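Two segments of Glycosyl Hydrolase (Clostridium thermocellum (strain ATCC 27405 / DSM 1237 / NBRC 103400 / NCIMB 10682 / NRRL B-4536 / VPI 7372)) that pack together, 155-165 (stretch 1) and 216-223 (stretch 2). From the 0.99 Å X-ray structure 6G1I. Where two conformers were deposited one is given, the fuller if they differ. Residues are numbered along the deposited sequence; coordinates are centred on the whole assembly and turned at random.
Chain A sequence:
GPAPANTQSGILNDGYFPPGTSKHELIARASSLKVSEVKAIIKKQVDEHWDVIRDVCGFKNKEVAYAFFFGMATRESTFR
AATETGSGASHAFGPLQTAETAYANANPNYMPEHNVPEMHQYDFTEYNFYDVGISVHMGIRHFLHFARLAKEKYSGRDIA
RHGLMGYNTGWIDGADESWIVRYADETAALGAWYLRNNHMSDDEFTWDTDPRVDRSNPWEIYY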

# COMPACT_ATOMS: atom_id res chain seq x y z
N SER A 155 -8.14 -3.33 17.65
CA SER A 155 -8.47 -4.69 17.22
C SER A 155 -9.34 -4.67 15.98
O SER A 155 -9.97 -3.65 15.64
CB SER A 155 -9.29 -5.43 18.28
OG SER A 155 -10.56 -4.83 18.51
N GLY A 156 -9.38 -5.81 15.30
CA GLY A 156 -10.27 -5.96 14.16
C GLY A 156 -9.99 -4.92 13.10
O GLY A 156 -8.82 -4.60 12.83
N ARG A 157 -11.05 -4.38 12.50
CA ARG A 157 -10.92 -3.39 11.42
C ARG A 157 -10.11 -2.19 11.85
O ARG A 157 -9.51 -1.56 10.99
CB ARG A 157 -12.28 -2.98 10.88
CG ARG A 157 -13.14 -2.21 11.89
CD ARG A 157 -14.56 -2.09 11.40
NE ARG A 157 -15.19 -3.42 11.30
CZ ARG A 157 -16.38 -3.62 10.75
NH1 ARG A 157 -17.08 -2.58 10.30
NH2 ARG A 157 -16.89 -4.85 10.65
N ASP A 158 -10.08 -1.88 13.14
CA ASP A 158 -9.34 -0.70 13.57
C ASP A 158 -7.87 -0.82 13.41
O ASP A 158 -7.17 0.21 13.33
CB ASP A 158 -9.68 -0.38 15.02
CG ASP A 158 -11.05 0.21 15.18
OD1 ASP A 158 -11.52 0.91 14.26
OD2 ASP A 158 -11.64 0.01 16.25
N ILE A 159 -7.33 -2.04 13.36
CA ILE A 159 -5.89 -2.22 13.08
C ILE A 159 -5.56 -1.69 11.69
O ILE A 159 -4.64 -0.87 11.51
CB ILE A 159 -5.49 -3.71 13.22
CG1 ILE A 159 -5.61 -4.14 14.69
CG2 ILE A 159 -4.05 -3.90 12.73
CD1 ILE A 159 -5.58 -5.66 14.84
N ALA A 160 -6.27 -2.16 10.67
CA ALA A 160 -5.98 -1.70 9.29
C ALA A 160 -6.41 -0.23 9.13
O ALA A 160 -5.73 0.52 8.43
CB ALA A 160 -6.70 -2.58 8.28
N ARG A 161 -7.51 0.18 9.77
CA ARG A 161 -8.02 1.53 9.59
C ARG A 161 -6.98 2.54 10.17
O ARG A 161 -6.60 3.50 9.47
CB ARG A 161 -9.38 1.66 10.27
CG ARG A 161 -10.16 2.94 10.00
CD ARG A 161 -11.57 2.84 10.69
NE ARG A 161 -12.52 3.83 10.22
CZ ARG A 161 -13.15 4.75 10.96
NH1 ARG A 161 -14.01 5.56 10.35
NH2 ARG A 161 -12.93 4.89 12.26
N HIS A 162 -6.53 2.31 11.41
CA HIS A 162 -5.53 3.20 12.01
C HIS A 162 -4.15 2.96 11.42
O HIS A 162 -3.35 3.91 11.32
CB HIS A 162 -5.58 3.13 13.51
CG HIS A 162 -6.79 3.79 14.06
ND1 HIS A 162 -6.78 5.09 14.45
CD2 HIS A 162 -8.06 3.33 14.24
CE1 HIS A 162 -8.01 5.41 14.85
NE2 HIS A 162 -8.81 4.37 14.70
N GLY A 163 -3.86 1.74 10.98
CA GLY A 163 -2.59 1.51 10.26
C GLY A 163 -2.53 2.35 9.00
O GLY A 163 -1.45 2.92 8.69
N LEU A 164 -3.63 2.45 8.26
CA LEU A 164 -3.66 3.33 7.05
C LEU A 164 -3.43 4.77 7.46
O LEU A 164 -2.74 5.52 6.72
CB LEU A 164 -4.99 3.19 6.32
CG LEU A 164 -5.11 1.92 5.48
CD1 LEU A 164 -6.53 1.84 4.94
CD2 LEU A 164 -4.11 1.89 4.35
N MET A 165 -3.98 5.22 8.57
CA MET A 165 -3.79 6.62 8.98
C MET A 165 -2.32 6.85 9.31
O MET A 165 -1.76 7.90 8.95
CB MET A 165 -4.69 7.02 10.15
CG MET A 165 -6.17 6.82 9.87
SD MET A 165 -6.73 7.32 8.21
CE MET A 165 -6.42 9.08 8.21
N SER A 216 -20.36 2.14 1.90
CA SER A 216 -21.07 1.99 3.15
C SER A 216 -20.66 0.68 3.86
O SER A 216 -20.59 -0.40 3.26
CB SER A 216 -22.57 1.96 2.89
OG SER A 216 -23.33 1.70 4.05
N ASN A 217 -20.35 0.77 5.15
CA ASN A 217 -19.80 -0.38 5.88
C ASN A 217 -18.65 -1.03 5.08
O ASN A 217 -18.66 -2.25 4.85
CB ASN A 217 -20.83 -1.35 6.30
CG ASN A 217 -20.28 -2.35 7.29
OD1 ASN A 217 -19.20 -2.23 7.93
ND2 ASN A 217 -21.05 -3.40 7.45
N PRO A 218 -17.65 -0.27 4.72
CA PRO A 218 -16.65 -0.77 3.72
C PRO A 218 -15.70 -1.79 4.27
O PRO A 218 -14.98 -2.40 3.45
CB PRO A 218 -15.95 0.53 3.28
CG PRO A 218 -16.00 1.37 4.47
CD PRO A 218 -17.38 1.14 5.04
N TRP A 219 -15.61 -1.95 5.58
CA TRP A 219 -14.70 -2.94 6.17
C TRP A 219 -15.26 -4.33 6.20
O TRP A 219 -14.55 -5.29 6.50
CB TRP A 219 -14.25 -2.47 7.57
CG TRP A 219 -13.41 -1.25 7.50
CD1 TRP A 219 -13.81 0.05 7.67
CD2 TRP A 219 -12.05 -1.18 7.15
NE1 TRP A 219 -12.78 0.92 7.46
CE2 TRP A 219 -11.67 0.18 7.15
CE3 TRP A 219 -11.09 -2.14 6.84
CZ2 TRP A 219 -10.38 0.58 6.83
CZ3 TRP A 219 -9.81 -1.73 6.52
CH2 TRP A 219 -9.45 -0.38 6.51
N GLU A 220 -16.57 -4.50 5.94
CA GLU A 220 -17.27 -5.76 6.07
C GLU A 220 -16.58 -6.94 5.43
O GLU A 220 -16.51 -8.04 6.04
CB GLU A 220 -18.72 -5.62 5.51
CG GLU A 220 -19.53 -6.87 5.63
CD GLU A 220 -20.98 -6.73 5.23
OE1 GLU A 220 -21.78 -7.61 5.58
OE2 GLU A 220 -21.37 -5.80 4.51
N ILE A 221 -16.14 -6.82 4.17
CA ILE A 221 -15.70 -8.00 3.44
C ILE A 221 -14.42 -8.58 4.01
O ILE A 221 -14.09 -9.71 3.71
CB ILE A 221 -15.41 -7.83 1.91
CG1 ILE A 221 -14.24 -6.84 1.60
CG2 ILE A 221 -16.64 -7.54 1.10
CD1 ILE A 221 -13.51 -7.08 0.28
N TYR A 222 -13.66 -7.81 4.78
CA TYR A 222 -12.28 -8.19 5.05
C TYR A 222 -12.12 -9.15 6.21
O TYR A 222 -11.03 -9.69 6.37
CB TYR A 222 -11.44 -6.93 5.31
CG TYR A 222 -11.34 -6.04 4.08
CD1 TYR A 222 -10.44 -6.34 3.06
CD2 TYR A 222 -12.11 -4.93 3.96
CE1 TYR A 222 -10.36 -5.56 1.92
CE2 TYR A 222 -12.05 -4.13 2.82
CZ TYR A 222 -11.13 -4.45 1.80
OH TYR A 222 -11.00 -3.68 0.65
N TYR A 223 -13.17 -9.35 7.01
CA TYR A 223 -13.05 -10.05 8.30
C TYR A 223 -14.05 -11.16 8.39
O TYR A 223 -15.18 -11.06 7.90
CB TYR A 223 -13.18 -9.11 9.49
CG TYR A 223 -12.16 -8.00 9.35
CD1 TYR A 223 -10.80 -8.20 9.64
CD2 TYR A 223 -12.56 -6.76 8.91
CE1 TYR A 223 -9.89 -7.21 9.44
CE2 TYR A 223 -11.62 -5.77 8.67
CZ TYR A 223 -10.30 -5.97 8.97
OH TYR A 223 -9.38 -4.97 8.72
OXT TYR A 223 -13.69 -12.19 9.02
O HOH W 1 -7.40 -5.11 10.56

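Stretch 1 enters a helix after a short loop, and its backbone is bonded in the usual i to i+4 way from Arg 161 N to Arg 157 O (2.9 Å) onward. Stretch 2 is the C-terminal end of the chain. It makes a type I turn from Asn 217 to Glu 220, with Glu 220 N bonded to Asn 217 O at 3.3 Å, and then a 3-10 segment that ends in Tyr 222. The backbones come closest at Arg 157 and Trp 219, where the CA atoms are 6.5 Å apart. The contact is small, burying 397 Å² in all, and the side chains of stretch 2 meet both side chains and backbone of stretch 1.

Trp 219 is the centre of it. Its CA-to-CB bond points toward the helix. With chi1 at -66° (m) and chi2 at 97°, the indole lies along the side of the helix and meets residues on successive turns. Ala 160 CB is 3.7 Å from Trp 219 CZ3. The contact is apolar, methyl against ring carbon. Arg 161 CB approaches Trp 219 CZ2, also at 3.7 Å. One turn beyond Ala 160, Leu 164 reaches the ring edge, with CD1 4.0 Å from Trp 219 CH2. Its m, t rotamer places that methyl near the plane of the indole. The carbonyl O of Arg 157 sits over one face of the ring. These pairings are mostly apolar, and the polar Trp 219 NE1 is hydrogen-bonded elsewhere in the structure.

Arg 157 is the most covered residue of stretch 1, although it is exposed overall. Its CA-to-CB bond points sideways. Chi1 is 66° (p), a setting that is rare within helices. Chi2 is t and chi3 is p, and the chain runs along stretch 2 past Trp 219 CB to Asn 217. Arg 157 CD lies 3.9 Å from Trp 219 CB, and that same CB lies over one face of the guanidinium. At the edge of the group, Arg 157 NH1 donates a hydrogen bond to Asn 217 OD1 at 3.2 Å, with an angle of 141°. Asn 217 has chi1 at -168° (t), and the end of its side chain comes nearer to stretch 1 than its sideways CA-to-CB bond suggests. This is the direct hydrogen bond between the stretches.

Tyr 223 is the last residue and carries the C-terminal carboxylate. Its CA-to-CB bond points toward stretch 1. With chi1 at -55° (m) and chi2 at -77°, the ring has Arg 157 N and Gly 156 C over one face, and its hydroxyl reaches a water. Arg 157 CB is 3.6 Å from Tyr 223 CE2. The hydroxyl meets Ala 160, with Tyr 223 OH 3.6 Å from Ala 160 CB. Water 1 accepts from Tyr 223 OH at 2.7 Å and from Ala 160 N at 3.2 Å, and donates to Gly 156 O at 2.7 Å. It thus links the C-terminal tyrosine to Gly 156 in the loop and to Ala 160 in the first turn of the helix.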